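Local coordinates for multifunctional non-homologous end joining DNA repair protein LigD (Mycobacterium tuberculosis, PDB 2IRU) that probably repairs DNA double-strand breaks with Ku by non-homologous end joining, its polymerase domain filling gaps before the ends are sealed, at residues M149-R160 with W260-L268. Residues are numbered along the deposited sequence; the frame is centred on the assembly and turned at random.
Sequences MAQLAEVARAVR and WAELDDPAL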
loop_
_atom_site.group_PDB
_atom_site.type_symbol
_atom_site.label_atom_id
_atom_site.label_comp_id
_atom_site.label_asym_id
_atom_site.label_seq_id
_atom_site.Cartn_x
_atom_site.Cartn_y
_atom_site.Cartn_z
ATOM N N MET A 149 4.782 0.512 -21.259
ATOM C CA MET A 149 4.730 -0.670 -20.390
ATOM C C MET A 149 5.985 -1.523 -20.443
ATOM O O MET A 149 6.553 -1.826 -19.409
ATOM C CB MET A 149 3.519 -1.555 -20.707
ATOM C CG MET A 149 2.470 -1.711 -19.593
ATOM S SD MET A 149 2.981 -1.666 -17.852
ATOM C CE MET A 149 2.354 -0.017 -17.481
ATOM N N ALA A 150 6.421 -1.909 -21.642
ATOM C CA ALA A 150 7.623 -2.756 -21.763
ATOM C C ALA A 150 8.833 -2.164 -21.019
ATOM O O ALA A 150 9.608 -2.906 -20.417
ATOM C CB ALA A 150 7.965 -3.041 -23.225
ATOM N N GLN A 151 8.992 -0.838 -21.062
ATOM C CA GLN A 151 10.095 -0.193 -20.324
ATOM C C GLN A 151 9.906 -0.314 -18.805
ATOM O O GLN A 151 10.846 -0.662 -18.096
ATOM C CB GLN A 151 10.311 1.281 -20.738
ATOM C CG GLN A 151 11.492 1.954 -19.977
ATOM C CD GLN A 151 11.683 3.455 -20.263
ATOM O OE1 GLN A 151 11.229 3.976 -21.280
ATOM N NE2 GLN A 151 12.372 4.150 -19.349
ATOM N N LEU A 152 8.701 -0.012 -18.325
ATOM C CA LEU A 152 8.380 -0.085 -16.897
ATOM C C LEU A 152 8.546 -1.526 -16.376
ATOM O O LEU A 152 9.082 -1.760 -15.285
ATOM C CB LEU A 152 6.965 0.458 -16.639
ATOM C CG LEU A 152 6.361 0.430 -15.220
ATOM C CD1 LEU A 152 7.131 1.318 -14.277
ATOM C CD2 LEU A 152 4.908 0.866 -15.253
ATOM N N ALA A 153 8.116 -2.487 -17.197
ATOM C CA ALA A 153 8.231 -3.909 -16.878
ATOM C C ALA A 153 9.677 -4.343 -16.839
ATOM O O ALA A 153 10.075 -5.075 -15.928
ATOM C CB ALA A 153 7.446 -4.763 -17.906
ATOM N N GLU A 154 10.452 -3.920 -17.849
ATOM C CA GLU A 154 11.869 -4.238 -17.903
ATOM C C GLU A 154 12.560 -3.671 -16.676
ATOM O O GLU A 154 13.394 -4.352 -16.075
ATOM C CB GLU A 154 12.533 -3.705 -19.170
ATOM C CG GLU A 154 14.054 -3.900 -19.140
ATOM C CD GLU A 154 14.778 -3.389 -20.392
ATOM O OE1 GLU A 154 14.134 -2.801 -21.288
ATOM O OE2 GLU A 154 16.011 -3.590 -20.454
ATOM N N VAL A 155 12.215 -2.430 -16.307
ATOM C CA VAL A 155 12.811 -1.821 -15.116
ATOM C C VAL A 155 12.405 -2.629 -13.865
ATOM O O VAL A 155 13.255 -2.930 -13.031
ATOM C CB VAL A 155 12.501 -0.301 -14.985
ATOM C CG1 VAL A 155 13.014 0.268 -13.640
ATOM C CG2 VAL A 155 13.127 0.473 -16.183
ATOM N N ALA A 156 11.132 -3.012 -13.749
ATOM C CA ALA A 156 10.732 -3.861 -12.605
ATOM C C ALA A 156 11.513 -5.175 -12.511
ATOM O O ALA A 156 11.969 -5.559 -11.409
ATOM C CB ALA A 156 9.217 -4.118 -12.604
ATOM N N ARG A 157 11.662 -5.844 -13.658
ATOM C CA ARG A 157 12.381 -7.120 -13.723
ATOM C C ARG A 157 13.844 -6.910 -13.343
ATOM O O ARG A 157 14.469 -7.775 -12.723
ATOM C CB ARG A 157 12.213 -7.794 -15.093
ATOM C CG ARG A 157 10.803 -8.353 -15.356
ATOM C CD ARG A 157 10.742 -9.174 -16.648
ATOM N NE ARG A 157 11.261 -8.423 -17.786
ATOM C CZ ARG A 157 10.521 -7.700 -18.623
ATOM N NH1 ARG A 157 9.204 -7.622 -18.466
ATOM N NH2 ARG A 157 11.117 -7.068 -19.639
ATOM N N ALA A 158 14.387 -5.747 -13.707
ATOM C CA ALA A 158 15.757 -5.393 -13.330
ATOM C C ALA A 158 15.937 -5.175 -11.829
ATOM O O ALA A 158 16.954 -5.597 -11.244
ATOM C CB ALA A 158 16.229 -4.191 -14.136
ATOM N N VAL A 159 14.960 -4.519 -11.195
ATOM C CA VAL A 159 14.966 -4.396 -9.749
ATOM C C VAL A 159 14.907 -5.793 -9.126
ATOM O O VAL A 159 15.710 -6.125 -8.245
ATOM C CB VAL A 159 13.771 -3.539 -9.236
ATOM C CG1 VAL A 159 13.793 -3.490 -7.711
ATOM C CG2 VAL A 159 13.824 -2.143 -9.854
ATOM N N ARG A 160 13.953 -6.599 -9.607
ATOM C CA ARG A 160 13.787 -7.978 -9.158
ATOM C C ARG A 160 15.113 -8.748 -9.256
ATOM O O ARG A 160 15.456 -9.502 -8.354
ATOM C CB ARG A 160 12.735 -8.713 -9.990
ATOM C CG ARG A 160 12.508 -10.148 -9.537
ATOM C CD ARG A 160 11.874 -11.000 -10.619
ATOM N NE ARG A 160 12.666 -10.986 -11.856
ATOM C CZ ARG A 160 12.211 -11.390 -13.036
ATOM N NH1 ARG A 160 10.982 -11.874 -13.150
ATOM N NH2 ARG A 160 12.987 -11.314 -14.107
ATOM N N TRP A 260 4.508 -11.866 -12.310
ATOM C CA TRP A 260 5.538 -11.313 -13.193
ATOM C C TRP A 260 5.114 -11.450 -14.670
ATOM O O TRP A 260 5.298 -10.521 -15.458
ATOM C CB TRP A 260 6.893 -11.944 -12.876
ATOM C CG TRP A 260 7.471 -11.318 -11.618
ATOM C CD1 TRP A 260 7.476 -11.854 -10.351
ATOM C CD2 TRP A 260 8.063 -10.016 -11.504
ATOM N NE1 TRP A 260 8.060 -10.973 -9.458
ATOM C CE2 TRP A 260 8.424 -9.835 -10.141
ATOM C CE3 TRP A 260 8.345 -8.991 -12.425
ATOM C CZ2 TRP A 260 9.064 -8.672 -9.679
ATOM C CZ3 TRP A 260 8.969 -7.820 -11.957
ATOM C CH2 TRP A 260 9.303 -7.669 -10.595
ATOM N N ALA A 261 4.467 -12.562 -15.014
ATOM C CA ALA A 261 4.024 -12.777 -16.396
ATOM C C ALA A 261 2.961 -11.768 -16.804
ATOM O O ALA A 261 2.921 -11.330 -17.954
ATOM C CB ALA A 261 3.540 -14.223 -16.617
ATOM N N GLU A 262 2.142 -11.347 -15.841
ATOM C CA GLU A 262 1.174 -10.300 -16.114
ATOM C C GLU A 262 1.832 -8.990 -16.558
ATOM O O GLU A 262 1.291 -8.275 -17.392
ATOM C CB GLU A 262 0.251 -10.096 -14.898
ATOM C CG GLU A 262 -0.915 -11.103 -14.928
ATOM C CD GLU A 262 -1.670 -11.229 -13.630
ATOM O OE1 GLU A 262 -1.329 -10.517 -12.650
ATOM O OE2 GLU A 262 -2.610 -12.076 -13.586
ATOM N N LEU A 263 2.994 -8.669 -15.987
ATOM C CA LEU A 263 3.693 -7.435 -16.348
ATOM C C LEU A 263 4.199 -7.433 -17.779
ATOM O O LEU A 263 4.427 -6.361 -18.338
ATOM C CB LEU A 263 4.854 -7.147 -15.394
ATOM C CG LEU A 263 4.514 -6.760 -13.967
ATOM C CD1 LEU A 263 5.704 -6.055 -13.308
ATOM C CD2 LEU A 263 3.256 -5.890 -13.879
ATOM N N ASP A 264 4.351 -8.624 -18.370
ATOM C CA ASP A 264 4.819 -8.786 -19.758
ATOM C C ASP A 264 3.753 -8.452 -20.803
ATOM O O ASP A 264 4.027 -8.501 -22.010
ATOM C CB ASP A 264 5.303 -10.224 -20.024
ATOM C CG ASP A 264 6.177 -10.774 -18.916
ATOM O OD1 ASP A 264 5.955 -10.418 -17.740
ATOM O OD2 ASP A 264 7.062 -11.597 -19.210
ATOM N N ASP A 265 2.540 -8.153 -20.344
ATOM C CA ASP A 265 1.456 -7.799 -21.233
ATOM C C ASP A 265 1.530 -6.323 -21.637
ATOM O O ASP A 265 1.417 -5.439 -20.788
ATOM C CB ASP A 265 0.104 -8.129 -20.603
ATOM C CG ASP A 265 -1.005 -8.277 -21.642
ATOM O OD1 ASP A 265 -0.997 -7.532 -22.644
ATOM O OD2 ASP A 265 -1.901 -9.126 -21.429
ATOM N N PRO A 266 1.715 -6.051 -22.946
ATOM C CA PRO A 266 1.783 -4.659 -23.412
ATOM C C PRO A 266 0.485 -3.890 -23.134
ATOM O O PRO A 266 0.498 -2.658 -23.062
ATOM C CB PRO A 266 2.021 -4.799 -24.923
ATOM C CG PRO A 266 1.579 -6.176 -25.264
ATOM C CD PRO A 266 1.856 -7.011 -24.056
ATOM N N ALA A 267 -0.610 -4.629 -22.964
ATOM C CA ALA A 267 -1.908 -4.061 -22.608
ATOM C C ALA A 267 -2.116 -4.020 -21.099
ATOM O O ALA A 267 -3.257 -3.890 -20.652
ATOM C CB ALA A 267 -3.034 -4.865 -23.244
ATOM N N LEU A 268 -1.039 -4.156 -20.321
ATOM C CA LEU A 268 -1.158 -4.092 -18.862
ATOM C C LEU A 268 -1.882 -2.815 -18.444
ATOM O O LEU A 268 -1.605 -1.714 -18.928
ATOM C CB LEU A 268 0.195 -4.214 -18.139
ATOM C CG LEU A 268 0.148 -4.220 -16.589
ATOM C CD1 LEU A 268 -0.087 -5.603 -16.011
ATOM C CD2 LEU A 268 1.415 -3.681 -15.994
#
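The aliphatic stem of Arg160 passes over one face of the Trp260 indole, where CD of Arg160 stands 3.9 Å from the centroid of the six-membered ring of Trp260, a CH-pi contact. CZ of Arg160 follows at 4.8 Å from the same centroid as a cation-pi partner. A first torsion that sets CG of Arg160 anti to the backbone N (chi1 -179°), followed by a bend at chi3, folds the guanidinium back over the ring, its plane tilted 50° from the indole. The far rim of the indole presses on the helix itself, with CH2 of Trp260 3.5 Å from O of Ala156 and CZ3 of Trp260 3.8 Å from CB of Ala156. NE1 of Trp260 is hydrogen-bonded to O of Thr170, which helps fix the ring's rotation. Small residues permit the close approach: CB of Ala153 sits 3.4 Å from O of Leu263, and CD1 of Leu263 meets CB of Ala156. At the other end of the contact, bends at chi2 and chi3 bring SD of Met149 to 3.2 Å from CD2 of Leu268, with CG of Met149 against CB of Leu268.

The exposed flank is looser. Arg157 lays CG beside the indole. Beyond, Asp265 turns back on its own chain, OD1 accepting from N of Ala267 at 2.9 Å in an Asx turn. Leu180, a probable substrate-binding residue, touches both Ala156 and Leu263. Through Leu180 and Leu182 of strand 180-186, helix 149-164 and the short, weakly bonded helical turn 260-263, which follows strand 253-257, pack together on the mixed sheet of the AEP-clan primase-polymerase domain.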